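Local coordinates for protein biliverdin reductase (Synechocystis sp., PDB 5B3T) that probably reduces biliverdin, a tetrapyrrole of heme breakdown, to bilirubin, with NAD(P)H as the hydride donor, at residues R28-R33 against D56-R61; I189-D194 against E309-A314; L260-E265 against I278-R283. One frame throughout, in Å; residues are numbered along the deposited sequence.

Overall arrangement
The three contacts follow the two-part architecture of this Gfo/Idh/MocA-family enzyme. Interaction 1 comes first along the chain and lies in the Rossmann-type nucleotide-binding part, where helices 23-34 and 48-58 pack beside the parallel sheet. Interactions 2 and 3 belong to the C-terminal alpha/beta part; both segments of interaction 3 fall in the chain between the two halves of interaction 2, and the centres of interactions 2 and 3 are about 20 Å apart. The centre of interaction 1 is about 31 Å from that of interaction 2 and about 28 Å from that of interaction 3. None touches another, yet each has a side chain within about 10 Å of a residue that binds NADP(+).

Interaction 1 of 3, residues R28-R33 against D56-R61; sequences RAEVFR and DTFGVR
Segments 28-33 and 56-61, from helices 23-34 and 48-58, approach most closely at A29 and F58, whose CA atoms are 7.6 Å apart, with the benzyl side chain of F58 bridging the gap. Its CG stands anti to the carbonyl carbon (chi1 -62°), which carries the ring over the methyl of A29. That CB lies 3.7 Å from the centroid of the F58 ring and only 12° off its normal, a CH-pi contact near the middle of the face. The opposite face is covered by CG2 of the neighbouring T57. These two helices follow successive strands of the parallel sheet in a Rossmann fold, and both A29 and F58 also rest on L40 of strand 38-44, while A29 lies near a glycine-rich turn, probably the GxGxxA-type motif, that leads into helix 23-34. At the rim of the F58 ring, in its plane, CG of E30 approaches CE1 to 3.8 Å; the carboxylate of E30 turns instead to R27. The side chain of R33, bent at chi3, sets one guanidinium face over CD1 of F58, which is 3.8 Å from R33 CZ. The two planes meet at 63°, too steep for a stack. R33 NH1 lies 3.6 Å from T57 O.

Interaction 2 of 3, residues I189-D194 against E309-A314; sequences ISRFTD and EASLYA
Polar links between segment 189-194 and the start of helix 309-325 are few and partly indirect. A water joins two backbone carbonyls, donating to S190 O at 2.9 Å and to A310 O at 2.7 Å. The latter oxygen also accepts the helical N-H of A314, so two hydrogen bonds hold it. A direct but weak hydrogen bond runs from R191 NH2 to S311 OG, 3.3 Å long with an N-H...O angle of 159°. R191 reaches it with a chain extended from CG to NE, and S311 OG meets the guanidinium at its edge. NE of R191 bonds to S187 OG, which helps fix the rotation of the group. An alanine in place of R191 would remove the weak bond to S311 and the contact with A310, which would probably loosen the turn's hold on helix 309-325, and would also lose the bond to S187 and the cation-pi contact with Y105.

Van der Waals packing does the rest. R191 NH1 lies 3.9 Å from A310 CB. The hydroxyl of S190 takes the crowded position between the backbone N and the carbonyl carbon (chi1 75°), where it bonds to S187 O; this also presses S190 OG to 3.2 Å from A314 CB, a tight fit. Farther out, T193 OG1 approaches CD2 of Y313 at 3.6 Å, while S190 O lies at the edge of that ring, in its plane.

The contact thus fastens the turn between helices 183-189 and 193-196 to the first turns of helix 309-325. Y313 OH extends the link to the backbone N of V199 in strand 199-210, R191 and F192 lean on helix 137-146, and A314 and R191 both touch Y105, a residue that binds NADP(+).

Interaction 3 of 3, residues L260-E265 against I278-R283; sequences LIFVGE and ITVGSR. With PO4 (phosphate ion), chain C.
Strands 258-263, 266-271 and 274-278 form an antiparallel beta meander at one end of the large mixed sheet, and this contact joins the first of them to the last and to the loop leading into helix 283-300. Where strand 266-271 runs between the two, the CA atoms of F262 and I278 are 9.0 Å apart and side chains on one surface of the sheet close the distance; past the strand end the chains draw in to 6.8 Å between the CA atoms of E265 and V280. I278 reaches out with its CD1, which meets L260 CD2 at 3.7 Å, the two chains crossing at about a right angle, and F262 CZ at 4.0 Å. The F262 ring offers its edge to V280, whose CG2 lies near the ring plane beside CE2. The same V280 methyl touches E265 O at 3.5 Å, so one methyl meets both the F262 ring and the turn after the strand. L269 of the middle strand joins L260 and I278, while helix 137-146 packs on F262 and I278.

Farther along, the N-terminus of helix 283-300 holds a phosphate ion, probably from the crystallisation liquor. PO4 O3 accepts both R283 N (2.9 Å) and R283 NE (2.8 Å, nearly straight at 173°), and R283 NH2 donates to PO4 O4 at 2.9 Å. The bend of R283 at chi3 (-60°) folds the guanidinium back so that its edge meets the anion. Y23, which binds NADP(+) and makes a cation-pi contact with R283, also holds the phosphate, as does R284 N. S282, the N-cap, bonds through OG to G285 N. Anion binding by backbone N-H groups at a capped helix end, where the helix dipole would probably add to the arginine charge, is characteristic of an anion-binding site at a helix N-terminus.

Interaction 1 of 3, residues R28-R33 against D56-R61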
loop_
_atom_site.group_PDB
_atom_site.type_symbol
_atom_site.label_atom_id
_atom_site.label_comp_id
_atom_site.label_asym_id
_atom_site.label_seq_id
_atom_site.Cartn_x
_atom_site.Cartn_y
_atom_site.Cartn_z
ATOM N N ARG A 28 -4.936 -9.003 -8.645
ATOM C CA ARG A 28 -3.801 -9.761 -9.163
ATOM C C ARG A 28 -4.251 -11.116 -9.694
ATOM O O ARG A 28 -3.820 -11.549 -10.769
ATOM C CB ARG A 28 -2.745 -9.940 -8.071
ATOM C CG ARG A 28 -2.146 -8.645 -7.540
ATOM C CD ARG A 28 -1.113 -8.056 -8.481
ATOM N NE ARG A 28 -0.410 -6.937 -7.859
ATOM C CZ ARG A 28 0.530 -6.216 -8.459
ATOM N NH1 ARG A 28 0.888 -6.493 -9.706
ATOM N NH2 ARG A 28 1.116 -5.217 -7.812
ATOM N N ALA A 29 -5.122 -11.801 -8.947
ATOM C CA ALA A 29 -5.593 -13.116 -9.367
ATOM C C ALA A 29 -6.331 -13.042 -10.696
ATOM O O ALA A 29 -6.183 -13.927 -11.547
ATOM C CB ALA A 29 -6.495 -13.720 -8.292
ATOM N N GLU A 30 -7.131 -11.991 -10.892
ATOM C CA GLU A 30 -7.881 -11.855 -12.137
ATOM C C GLU A 30 -6.949 -11.775 -13.341
ATOM O O GLU A 30 -7.198 -12.415 -14.370
ATOM C CB GLU A 30 -8.792 -10.628 -12.069
ATOM C CG GLU A 30 -9.962 -10.778 -11.104
ATOM C CD GLU A 30 -10.714 -9.478 -10.876
ATOM O OE1 GLU A 30 -10.165 -8.400 -11.190
ATOM O OE2 GLU A 30 -11.859 -9.535 -10.381
ATOM N N VAL A 31 -5.860 -11.015 -13.228
ATOM C CA VAL A 31 -4.962 -10.837 -14.365
ATOM C C VAL A 31 -4.051 -12.046 -14.543
ATOM O O VAL A 31 -3.762 -12.455 -15.673
ATOM C CB VAL A 31 -4.159 -9.532 -14.205
ATOM C CG1 VAL A 31 -3.196 -9.351 -15.373
ATOM C CG2 VAL A 31 -5.101 -8.337 -14.093
ATOM N N PHE A 32 -3.578 -12.635 -13.441
ATOM C CA PHE A 32 -2.722 -13.814 -13.540
ATOM C C PHE A 32 -3.432 -14.959 -14.247
ATOM O O PHE A 32 -2.823 -15.676 -15.051
ATOM C CB PHE A 32 -2.257 -14.253 -12.151
ATOM C CG PHE A 32 -1.084 -13.481 -11.634
ATOM C CD1 PHE A 32 0.011 -13.252 -12.442
ATOM C CD2 PHE A 32 -1.075 -12.989 -10.339
ATOM C CE1 PHE A 32 1.099 -12.547 -11.975
ATOM C CE2 PHE A 32 0.011 -12.281 -9.867
ATOM C CZ PHE A 32 1.099 -12.060 -10.685
ATOM N N ARG A 33 -4.708 -15.089 -13.962
ATOM C CA ARG A 33 -5.532 -16.092 -14.586
ATOM C C ARG A 33 -5.762 -15.817 -16.068
ATOM O O ARG A 33 -5.627 -16.672 -16.877
ATOM C CB ARG A 33 -6.888 -16.231 -13.882
ATOM C CG ARG A 33 -7.747 -17.360 -14.405
ATOM C CD ARG A 33 -9.098 -17.510 -13.732
ATOM N NE ARG A 33 -9.786 -16.241 -13.518
ATOM C CZ ARG A 33 -11.004 -16.107 -12.989
ATOM N NH1 ARG A 33 -11.710 -17.196 -12.666
ATOM N NH2 ARG A 33 -11.518 -14.895 -12.820
ATOM N N ASP A 56 -13.785 -20.061 -4.272
ATOM C CA ASP A 56 -14.916 -20.239 -5.177
ATOM C C ASP A 56 -14.781 -19.350 -6.407
ATOM O O ASP A 56 -14.979 -19.804 -7.540
ATOM C CB ASP A 56 -16.224 -19.945 -4.442
ATOM C CG ASP A 56 -17.437 -20.500 -5.164
ATOM O OD1 ASP A 56 -17.540 -21.739 -5.281
ATOM O OD2 ASP A 56 -18.286 -19.700 -5.610
ATOM N N THR A 57 -14.446 -18.073 -6.202
ATOM C CA THR A 57 -14.303 -17.152 -7.324
ATOM C C THR A 57 -13.245 -17.636 -8.306
ATOM O O THR A 57 -13.447 -17.581 -9.524
ATOM C CB THR A 57 -13.949 -15.752 -6.820
ATOM O OG1 THR A 57 -14.995 -15.265 -5.970
ATOM C CG2 THR A 57 -13.750 -14.789 -7.989
ATOM N N PHE A 58 -12.117 -18.129 -7.798
ATOM C CA PHE A 58 -10.969 -18.421 -8.642
ATOM C C PHE A 58 -10.652 -19.905 -8.758
ATOM O O PHE A 58 -9.585 -20.241 -9.274
ATOM C CB PHE A 58 -9.733 -17.671 -8.135
ATOM C CG PHE A 58 -9.880 -16.178 -8.161
ATOM C CD1 PHE A 58 -9.876 -15.491 -9.363
ATOM C CD2 PHE A 58 -10.021 -15.463 -6.985
ATOM C CE1 PHE A 58 -10.014 -14.115 -9.393
ATOM C CE2 PHE A 58 -10.159 -14.085 -7.006
ATOM C CZ PHE A 58 -10.156 -13.409 -8.212
ATOM N N GLY A 59 -11.545 -20.793 -8.315
ATOM C CA GLY A 59 -11.363 -22.224 -8.497
ATOM C C GLY A 59 -9.946 -22.705 -8.259
ATOM O O GLY A 59 -9.351 -23.387 -9.100
ATOM N N VAL A 60 -9.381 -22.299 -7.127
ATOM C CA VAL A 60 -8.034 -22.671 -6.720
ATOM C C VAL A 60 -8.119 -23.211 -5.301
ATOM O O VAL A 60 -8.892 -22.703 -4.482
ATOM C CB VAL A 60 -7.063 -21.472 -6.804
ATOM C CG1 VAL A 60 -5.741 -21.802 -6.153
ATOM C CG2 VAL A 60 -6.834 -21.084 -8.248
ATOM N N ARG A 61 -7.336 -24.259 -5.013
ATOM C CA ARG A 61 -7.535 -24.740 -3.653
ATOM C C ARG A 61 -6.621 -24.001 -2.678
ATOM O O ARG A 61 -5.486 -23.663 -3.023
ATOM C CB ARG A 61 -7.268 -26.236 -3.565
ATOM C CG ARG A 61 -8.390 -27.087 -4.130
ATOM C CD ARG A 61 -8.155 -28.572 -3.890
ATOM N NE ARG A 61 -6.986 -29.084 -4.604
ATOM C CZ ARG A 61 -5.773 -29.213 -4.072
ATOM N NH1 ARG A 61 -5.553 -28.872 -2.809
ATOM N NH2 ARG A 61 -4.776 -29.688 -4.807
#

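Interaction 2 of 3, residues I189-D194 against E309-A314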
loop_
_atom_site.group_PDB
_atom_site.type_symbol
_atom_site.label_atom_id
_atom_site.label_comp_id
_atom_site.label_asym_id
_atom_site.label_seq_id
_atom_site.Cartn_x
_atom_site.Cartn_y
_atom_site.Cartn_z
ATOM N N ILE A 189 1.746 10.120 0.761
ATOM C CA ILE A 189 2.262 11.482 0.756
ATOM C C ILE A 189 3.733 11.541 0.356
ATOM O O ILE A 189 4.239 12.622 0.031
ATOM C CB ILE A 189 2.045 12.131 2.138
ATOM C CG1 ILE A 189 2.011 13.655 2.022
ATOM C CG2 ILE A 189 3.137 11.705 3.114
ATOM C CD1 ILE A 189 0.876 14.180 1.166
ATOM N N SER A 190 4.433 10.409 0.352
ATOM C CA SER A 190 5.877 10.386 0.159
ATOM C C SER A 190 6.296 10.081 -1.270
ATOM O O SER A 190 7.497 10.060 -1.555
ATOM C CB SER A 190 6.517 9.357 1.095
ATOM O OG SER A 190 6.280 8.040 0.628
ATOM N N ARG A 191 5.349 9.841 -2.176
ATOM C CA ARG A 191 5.666 9.399 -3.528
ATOM C C ARG A 191 5.622 10.538 -4.540
ATOM O O ARG A 191 5.393 10.305 -5.732
ATOM C CB ARG A 191 4.737 8.259 -3.934
ATOM C CG ARG A 191 4.971 7.018 -3.089
ATOM C CD ARG A 191 3.890 5.971 -3.259
ATOM N NE ARG A 191 4.104 4.849 -2.347
ATOM C CZ ARG A 191 4.780 3.749 -2.661
ATOM N NH1 ARG A 191 5.308 3.616 -3.870
ATOM N NH2 ARG A 191 4.927 2.780 -1.768
ATOM N N PHE A 192 5.855 11.769 -4.083
ATOM C CA PHE A 192 6.061 12.918 -4.958
ATOM C C PHE A 192 7.424 13.570 -4.713
ATOM O O PHE A 192 7.593 14.764 -4.991
ATOM C CB PHE A 192 4.934 13.941 -4.773
ATOM C CG PHE A 192 3.546 13.350 -4.845
ATOM C CD1 PHE A 192 2.940 13.088 -6.065
ATOM C CD2 PHE A 192 2.850 13.057 -3.681
ATOM C CE1 PHE A 192 1.663 12.548 -6.119
ATOM C CE2 PHE A 192 1.578 12.515 -3.732
ATOM C CZ PHE A 192 0.985 12.262 -4.951
ATOM N N THR A 193 8.375 12.795 -4.201
ATOM C CA THR A 193 9.712 13.307 -3.925
ATOM C C THR A 193 10.298 14.000 -5.150
ATOM O O THR A 193 11.097 14.928 -5.026
ATOM C CB THR A 193 10.665 12.182 -3.478
ATOM O OG1 THR A 193 10.107 11.500 -2.348
ATOM C CG2 THR A 193 12.023 12.754 -3.100
ATOM N N ASP A 194 9.894 13.544 -6.331
ATOM C CA ASP A 194 10.378 14.120 -7.580
ATOM C C ASP A 194 10.067 15.611 -7.655
ATOM O O ASP A 194 10.799 16.377 -8.282
ATOM C CB ASP A 194 9.762 13.394 -8.777
ATOM C CG ASP A 194 10.011 14.116 -10.088
ATOM O OD1 ASP A 194 11.107 14.693 -10.251
ATOM O OD2 ASP A 194 9.112 14.107 -10.954
ATOM N N GLU A 309 13.037 1.868 -4.572
ATOM C CA GLU A 309 13.427 3.046 -3.805
ATOM C C GLU A 309 12.225 3.836 -3.306
ATOM O O GLU A 309 12.277 4.415 -2.215
ATOM C CB GLU A 309 14.337 3.942 -4.647
ATOM C CG GLU A 309 14.892 5.126 -3.888
ATOM C CD GLU A 309 15.432 4.737 -2.526
ATOM O OE1 GLU A 309 16.240 3.785 -2.449
ATOM O OE2 GLU A 309 15.037 5.378 -1.529
ATOM N N ALA A 310 11.137 3.874 -4.078
ATOM C CA ALA A 310 9.964 4.632 -3.653
ATOM C C ALA A 310 9.331 4.023 -2.408
ATOM O O ALA A 310 8.916 4.749 -1.497
ATOM C CB ALA A 310 8.947 4.709 -4.790
ATOM N N SER A 311 9.246 2.691 -2.351
ATOM C CA SER A 311 8.698 2.041 -1.166
ATOM C C SER A 311 9.671 2.096 0.004
ATOM O O SER A 311 9.241 2.135 1.163
ATOM C CB SER A 311 8.331 0.592 -1.481
ATOM O OG SER A 311 7.295 0.535 -2.446
ATOM N N LEU A 312 10.978 2.096 -0.275
ATOM C CA LEU A 312 11.957 2.235 0.798
ATOM C C LEU A 312 11.870 3.608 1.447
ATOM O O LEU A 312 12.006 3.730 2.670
ATOM C CB LEU A 312 13.370 1.986 0.272
ATOM C CG LEU A 312 13.808 0.532 0.092
ATOM C CD1 LEU A 312 15.180 0.479 -0.560
ATOM C CD2 LEU A 312 13.816 -0.193 1.429
ATOM N N TYR A 313 11.644 4.657 0.651
ATOM C CA TYR A 313 11.548 5.989 1.238
ATOM C C TYR A 313 10.261 6.146 2.036
ATOM O O TYR A 313 10.266 6.755 3.112
ATOM C CB TYR A 313 11.636 7.075 0.169
ATOM C CG TYR A 313 11.655 8.444 0.803
ATOM C CD1 TYR A 313 12.662 8.789 1.694
ATOM C CD2 TYR A 313 10.657 9.376 0.547
ATOM C CE1 TYR A 313 12.690 10.024 2.297
ATOM C CE2 TYR A 313 10.676 10.623 1.151
ATOM C CZ TYR A 313 11.699 10.938 2.025
ATOM O OH TYR A 313 11.734 12.169 2.634
ATOM N N ALA A 314 9.149 5.617 1.518
ATOM C CA ALA A 314 7.907 5.616 2.284
ATOM C C ALA A 314 8.099 4.914 3.621
ATOM O O ALA A 314 7.553 5.342 4.645
ATOM C CB ALA A 314 6.794 4.949 1.476
HETATM O O HOH W 1 8.381 7.322 -1.947
#

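Interaction 3 of 3, residues L260-E265 against I278-R283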
loop_
_atom_site.group_PDB
_atom_site.type_symbol
_atom_site.label_atom_id
_atom_site.label_comp_id
_atom_site.label_asym_id
_atom_site.label_seq_id
_atom_site.Cartn_x
_atom_site.Cartn_y
_atom_site.Cartn_z
ATOM N N LEU A 260 -5.708 21.394 -6.203
ATOM C CA LEU A 260 -6.287 20.095 -6.514
ATOM C C LEU A 260 -7.055 19.593 -5.298
ATOM O O LEU A 260 -6.502 19.528 -4.196
ATOM C CB LEU A 260 -5.204 19.088 -6.908
ATOM C CG LEU A 260 -4.375 19.390 -8.158
ATOM C CD1 LEU A 260 -3.206 18.421 -8.275
ATOM C CD2 LEU A 260 -5.251 19.323 -9.397
ATOM N N ILE A 261 -8.324 19.249 -5.495
ATOM C CA ILE A 261 -9.171 18.719 -4.431
ATOM C C ILE A 261 -9.671 17.354 -4.859
ATOM O O ILE A 261 -10.339 17.231 -5.893
ATOM C CB ILE A 261 -10.366 19.628 -4.126
ATOM C CG1 ILE A 261 -9.938 21.078 -4.009
ATOM C CG2 ILE A 261 -11.057 19.182 -2.845
ATOM C CD1 ILE A 261 -11.107 21.963 -3.837
ATOM N N PHE A 262 -9.380 16.339 -4.054
ATOM C CA PHE A 262 -9.939 15.011 -4.253
ATOM C C PHE A 262 -10.781 14.648 -3.040
ATOM O O PHE A 262 -10.271 14.602 -1.915
ATOM C CB PHE A 262 -8.840 13.979 -4.507
ATOM C CG PHE A 262 -8.140 14.165 -5.823
ATOM C CD1 PHE A 262 -7.072 15.038 -5.934
ATOM C CD2 PHE A 262 -8.568 13.488 -6.955
ATOM C CE1 PHE A 262 -6.434 15.225 -7.147
ATOM C CE2 PHE A 262 -7.934 13.668 -8.170
ATOM C CZ PHE A 262 -6.864 14.536 -8.267
ATOM N N VAL A 263 -12.072 14.426 -3.269
ATOM C CA VAL A 263 -12.997 13.930 -2.259
ATOM C C VAL A 263 -13.335 12.501 -2.651
ATOM O O VAL A 263 -14.058 12.271 -3.629
ATOM C CB VAL A 263 -14.261 14.794 -2.157
ATOM C CG1 VAL A 263 -15.203 14.235 -1.098
ATOM C CG2 VAL A 263 -13.896 16.244 -1.856
ATOM N N GLY A 264 -12.812 11.539 -1.899
ATOM C CA GLY A 264 -12.885 10.162 -2.351
ATOM C C GLY A 264 -12.124 10.033 -3.654
ATOM O O GLY A 264 -11.007 10.542 -3.800
ATOM N N GLU A 265 -12.736 9.363 -4.629
ATOM C CA GLU A 265 -12.171 9.249 -5.966
ATOM C C GLU A 265 -12.653 10.353 -6.905
ATOM O O GLU A 265 -12.591 10.186 -8.128
ATOM C CB GLU A 265 -12.492 7.876 -6.561
ATOM C CG GLU A 265 -11.785 6.712 -5.877
ATOM C CD GLU A 265 -12.426 6.326 -4.554
ATOM O OE1 GLU A 265 -13.541 6.810 -4.267
ATOM O OE2 GLU A 265 -11.815 5.536 -3.803
ATOM N N ILE A 278 -11.629 16.263 -12.998
ATOM C CA ILE A 278 -10.424 15.476 -13.225
ATOM C C ILE A 278 -10.829 14.021 -13.406
ATOM O O ILE A 278 -11.505 13.445 -12.545
ATOM C CB ILE A 278 -9.415 15.627 -12.074
ATOM C CG1 ILE A 278 -8.880 17.060 -12.022
ATOM C CG2 ILE A 278 -8.273 14.638 -12.232
ATOM C CD1 ILE A 278 -7.913 17.308 -10.886
ATOM N N THR A 279 -10.421 13.431 -14.527
ATOM C CA THR A 279 -10.699 12.025 -14.788
ATOM C C THR A 279 -9.790 11.152 -13.930
ATOM O O THR A 279 -8.561 11.247 -14.016
ATOM C CB THR A 279 -10.499 11.715 -16.270
ATOM O OG1 THR A 279 -11.348 12.561 -17.058
ATOM C CG2 THR A 279 -10.834 10.258 -16.558
ATOM N N VAL A 280 -10.391 10.307 -13.098
ATOM C CA VAL A 280 -9.656 9.393 -12.231
ATOM C C VAL A 280 -9.836 7.984 -12.774
ATOM O O VAL A 280 -10.964 7.480 -12.856
ATOM C CB VAL A 280 -10.125 9.489 -10.773
ATOM C CG1 VAL A 280 -9.360 8.499 -9.910
ATOM C CG2 VAL A 280 -9.947 10.911 -10.255
ATOM N N GLY A 281 -8.724 7.347 -13.147
ATOM C CA GLY A 281 -8.770 6.007 -13.689
ATOM C C GLY A 281 -8.967 4.945 -12.625
ATOM O O GLY A 281 -8.863 5.191 -11.423
ATOM N N SER A 282 -9.250 3.732 -13.094
ATOM C CA SER A 282 -9.553 2.618 -12.210
ATOM C C SER A 282 -8.280 2.020 -11.622
ATOM O O SER A 282 -7.220 2.001 -12.256
ATOM C CB SER A 282 -10.324 1.533 -12.963
ATOM O OG SER A 282 -9.492 0.891 -13.913
ATOM N N ARG A 283 -8.396 1.529 -10.385
ATOM C CA ARG A 283 -7.311 0.754 -9.797
ATOM C C ARG A 283 -7.134 -0.576 -10.516
ATOM O O ARG A 283 -6.017 -1.104 -10.578
ATOM C CB ARG A 283 -7.577 0.520 -8.311
ATOM C CG ARG A 283 -7.530 1.778 -7.458
ATOM C CD ARG A 283 -8.070 1.491 -6.072
ATOM N NE ARG A 283 -9.451 1.025 -6.132
ATOM C CZ ARG A 283 -10.115 0.517 -5.100
ATOM N NH1 ARG A 283 -9.523 0.403 -3.920
ATOM N NH2 ARG A 283 -11.371 0.119 -5.250
HETATM P P PO4 C . -11.710 0.359 -9.074
HETATM O O1 PO4 C . -13.015 1.029 -9.420
HETATM O O2 PO4 C . -11.168 -0.376 -10.275
HETATM O O3 PO4 C . -10.715 1.408 -8.646
HETATM O O4 PO4 C . -11.940 -0.623 -7.950
#